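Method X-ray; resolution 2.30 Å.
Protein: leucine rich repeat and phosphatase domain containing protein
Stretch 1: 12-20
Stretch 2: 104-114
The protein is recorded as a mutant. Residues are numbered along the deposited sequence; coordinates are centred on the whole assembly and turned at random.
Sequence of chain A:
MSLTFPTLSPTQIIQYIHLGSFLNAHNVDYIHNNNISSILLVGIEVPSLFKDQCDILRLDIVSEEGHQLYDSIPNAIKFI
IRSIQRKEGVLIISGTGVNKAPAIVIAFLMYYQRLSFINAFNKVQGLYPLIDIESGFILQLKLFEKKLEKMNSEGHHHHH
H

Stretch 1 (12-20) QIIQYIHLG
Stretch 2, residues 104-114: IVIAFLMYYQR

A helix can pack on a β-hairpin largely through apolar side chains, each strand offering the residues that face it, and the leucine rich repeat and phosphatase domain containing protein supplies a compact example. Its hairpin is closed by a type II turn from Ile14 to Ile17, with Tyr16 at phi/psi 75/-8. Ile17 N donates to Ile14 O at 3.0 Å and Ile13 N to Ile17 O at 2.6 Å. The first strand runs nearly parallel to helix 104-112, their axes 19° apart and 11.0 Å at closest approach.

Ile104, in a helix already under way, leaves its backbone sideways, and its end leads away from the hairpin. Val105 (t) follows, pointing toward it and touching a residue from each strand: its CG2 is 3.8 Å from CD1 of Leu19 (t, p), while its CG1 meets CG2 of Ile13 (m, m) at 4.0 Å. The CA atoms of Val105 and Leu19 set the register here, 7.6 Å apart. Ile106 and Ala107 are out of reach.

One turn on, Phe108 N bonds to Ile104 O at 3.0 Å and the t side chain (chi2 75°) points toward the hairpin. Its CE2 lies 4.1 Å from CD1 of Ile14 (p, t), which sits at the ring edge, and 4.1 Å from CD1 of Ile17 (m, m), which approaches obliquely. Leu109 (m, t) leaves its backbone sideways, yet its end comes nearer: CD1 is 4.3 Å from Ile13 CG2, and CD2 is 4.1 Å from Ile14 CG2. Leu109 CA is 9.4 Å from Ile14 CA.

Met110 and Tyr111 take no part. Tyr112 (t, chi2 78°) brings CE2 to 4.2 Å from Ile14 CD1, and Gln113 (m, t), the first residue to leave helical phi/psi, places NE2 3.9 Å from Ile14 CG2. No hydrogen bond crosses the contact, which buries 343 Å²; Arg114 lies beyond it.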

# COMPACT_ATOMS: atom_id res chain seq x y z
N GLN A 12 10.85 2.93 -0.87
CA GLN A 12 10.52 3.13 0.54
C GLN A 12 9.63 4.36 0.65
O GLN A 12 9.96 5.44 0.10
CB GLN A 12 11.76 3.35 1.40
CG GLN A 12 11.31 3.54 2.85
CD GLN A 12 12.41 3.56 3.88
OE1 GLN A 12 13.05 2.56 4.14
NE2 GLN A 12 12.57 4.70 4.53
N ILE A 13 8.50 4.21 1.33
CA ILE A 13 7.54 5.33 1.34
C ILE A 13 7.73 6.22 2.62
O ILE A 13 7.93 7.41 2.52
CB ILE A 13 6.08 4.87 1.12
CG1 ILE A 13 5.92 4.23 -0.30
CG2 ILE A 13 5.10 6.03 1.37
CD1 ILE A 13 6.36 5.16 -1.49
N ILE A 14 7.72 5.56 3.77
CA ILE A 14 8.09 6.11 5.06
C ILE A 14 8.74 4.88 5.67
O ILE A 14 8.71 3.80 5.08
CB ILE A 14 6.84 6.54 5.95
CG1 ILE A 14 5.99 5.33 6.31
CG2 ILE A 14 6.00 7.66 5.28
CD1 ILE A 14 4.85 5.60 7.29
N GLN A 15 9.30 5.03 6.85
CA GLN A 15 10.03 3.95 7.48
C GLN A 15 9.18 2.72 7.68
O GLN A 15 8.02 2.81 8.08
CB GLN A 15 10.63 4.44 8.81
CG GLN A 15 11.34 3.35 9.57
CD GLN A 15 11.70 3.78 10.99
OE1 GLN A 15 10.86 4.38 11.72
NE2 GLN A 15 12.94 3.47 11.41
N TYR A 16 9.76 1.55 7.38
CA TYR A 16 9.05 0.24 7.42
C TYR A 16 8.07 -0.06 6.26
O TYR A 16 7.56 -1.17 6.16
CB TYR A 16 8.33 0.04 8.76
CG TYR A 16 9.21 0.21 9.96
CD1 TYR A 16 10.44 -0.46 10.05
CD2 TYR A 16 8.84 1.06 11.00
CE1 TYR A 16 11.27 -0.30 11.15
CE2 TYR A 16 9.65 1.23 12.10
CZ TYR A 16 10.87 0.55 12.17
OH TYR A 16 11.67 0.71 13.28
N ILE A 17 7.80 0.92 5.40
CA ILE A 17 6.78 0.79 4.35
C ILE A 17 7.43 0.91 2.97
O ILE A 17 8.03 1.95 2.60
CB ILE A 17 5.72 1.93 4.46
CG1 ILE A 17 5.10 2.01 5.87
CG2 ILE A 17 4.66 1.83 3.33
CD1 ILE A 17 4.25 0.82 6.27
N HIS A 18 7.25 -0.16 2.18
CA HIS A 18 7.84 -0.22 0.85
C HIS A 18 6.77 -0.57 -0.17
O HIS A 18 5.90 -1.41 0.06
CB HIS A 18 9.01 -1.21 0.83
CG HIS A 18 10.08 -0.92 1.86
ND1 HIS A 18 11.31 -0.35 1.53
CD2 HIS A 18 10.13 -1.17 3.19
CE1 HIS A 18 12.06 -0.27 2.61
NE2 HIS A 18 11.37 -0.74 3.64
N LEU A 19 6.85 0.12 -1.29
CA LEU A 19 5.92 -0.03 -2.39
C LEU A 19 6.62 -0.69 -3.61
O LEU A 19 7.68 -0.23 -4.06
CB LEU A 19 5.42 1.35 -2.76
CG LEU A 19 4.32 1.43 -3.80
CD1 LEU A 19 3.15 0.53 -3.43
CD2 LEU A 19 3.92 2.90 -3.95
N GLY A 20 6.05 -1.79 -4.10
CA GLY A 20 6.66 -2.50 -5.23
C GLY A 20 5.71 -3.29 -6.17
O GLY A 20 4.47 -3.19 -6.08
N ILE A 104 -3.61 1.24 -1.85
CA ILE A 104 -3.52 0.76 -0.48
C ILE A 104 -2.61 1.63 0.38
O ILE A 104 -2.92 1.90 1.55
CB ILE A 104 -3.10 -0.76 -0.39
CG1 ILE A 104 -4.22 -1.66 -0.86
CG2 ILE A 104 -2.69 -1.19 1.05
CD1 ILE A 104 -5.48 -1.57 -0.02
N VAL A 105 -1.45 2.01 -0.17
CA VAL A 105 -0.50 2.83 0.57
C VAL A 105 -1.10 4.21 0.90
O VAL A 105 -0.91 4.75 1.99
CB VAL A 105 0.89 2.95 -0.17
CG1 VAL A 105 1.77 4.04 0.42
CG2 VAL A 105 1.67 1.60 -0.14
N ILE A 106 -1.84 4.76 -0.06
CA ILE A 106 -2.58 5.97 0.17
C ILE A 106 -3.60 5.84 1.35
O ILE A 106 -3.58 6.68 2.24
CB ILE A 106 -3.24 6.47 -1.10
CG1 ILE A 106 -2.16 6.92 -2.11
CG2 ILE A 106 -4.23 7.63 -0.77
CD1 ILE A 106 -2.70 7.35 -3.49
N ALA A 107 -4.48 4.83 1.31
CA ALA A 107 -5.43 4.56 2.38
C ALA A 107 -4.72 4.52 3.74
O ALA A 107 -5.17 5.15 4.74
CB ALA A 107 -6.17 3.28 2.13
N PHE A 108 -3.60 3.79 3.80
CA PHE A 108 -2.81 3.70 5.00
C PHE A 108 -2.34 5.05 5.56
O PHE A 108 -2.46 5.31 6.76
CB PHE A 108 -1.61 2.77 4.82
CG PHE A 108 -0.70 2.77 6.00
CD1 PHE A 108 -1.07 2.10 7.20
CD2 PHE A 108 0.50 3.49 5.97
CE1 PHE A 108 -0.27 2.14 8.34
CE2 PHE A 108 1.31 3.52 7.11
CZ PHE A 108 0.92 2.85 8.30
N LEU A 109 -1.75 5.90 4.72
CA LEU A 109 -1.25 7.20 5.15
C LEU A 109 -2.40 8.18 5.49
O LEU A 109 -2.24 9.02 6.38
CB LEU A 109 -0.42 7.82 4.05
CG LEU A 109 0.89 7.17 3.57
CD1 LEU A 109 1.40 7.95 2.32
CD2 LEU A 109 1.97 7.16 4.65
N MET A 110 -3.51 8.11 4.75
CA MET A 110 -4.68 8.84 5.14
C MET A 110 -4.92 8.62 6.66
O MET A 110 -5.03 9.57 7.44
CB MET A 110 -5.90 8.44 4.29
CG MET A 110 -5.84 8.91 2.78
SD MET A 110 -7.04 8.19 1.68
CE MET A 110 -8.60 8.77 2.34
N TYR A 111 -4.91 7.35 7.10
CA TYR A 111 -5.24 6.98 8.46
C TYR A 111 -4.09 7.30 9.42
O TYR A 111 -4.28 7.92 10.47
CB TYR A 111 -5.50 5.47 8.48
CG TYR A 111 -5.78 4.86 9.82
CD1 TYR A 111 -7.03 5.01 10.43
CD2 TYR A 111 -4.81 4.11 10.48
CE1 TYR A 111 -7.30 4.45 11.67
CE2 TYR A 111 -5.06 3.52 11.74
CZ TYR A 111 -6.31 3.71 12.33
OH TYR A 111 -6.60 3.13 13.55
N TYR A 112 -2.89 6.88 9.02
CA TYR A 112 -1.72 6.91 9.86
C TYR A 112 -1.09 8.29 10.04
O TYR A 112 -0.35 8.51 11.01
CB TYR A 112 -0.66 6.01 9.26
CG TYR A 112 0.44 5.61 10.19
CD1 TYR A 112 0.23 4.60 11.14
CD2 TYR A 112 1.71 6.18 10.09
CE1 TYR A 112 1.21 4.20 11.96
CE2 TYR A 112 2.72 5.79 10.94
CZ TYR A 112 2.46 4.77 11.87
OH TYR A 112 3.44 4.32 12.74
N GLN A 113 -1.34 9.21 9.12
CA GLN A 113 -0.75 10.53 9.24
C GLN A 113 -1.82 11.57 9.07
O GLN A 113 -1.50 12.70 8.83
CB GLN A 113 0.34 10.72 8.17
CG GLN A 113 1.46 9.75 8.36
CD GLN A 113 2.62 10.01 7.44
OE1 GLN A 113 2.44 10.50 6.31
NE2 GLN A 113 3.83 9.67 7.89
N ARG A 114 -3.09 11.17 9.19
CA ARG A 114 -4.24 12.07 8.98
C ARG A 114 -4.05 12.98 7.78
O ARG A 114 -3.95 14.23 7.91
CB ARG A 114 -4.60 12.93 10.23
CG ARG A 114 -3.44 13.62 10.94
CD ARG A 114 -3.93 14.25 12.28
NE ARG A 114 -5.12 15.10 12.12
CZ ARG A 114 -5.09 16.44 12.17
NH1 ARG A 114 -3.95 17.08 12.41
NH2 ARG A 114 -6.21 17.14 11.99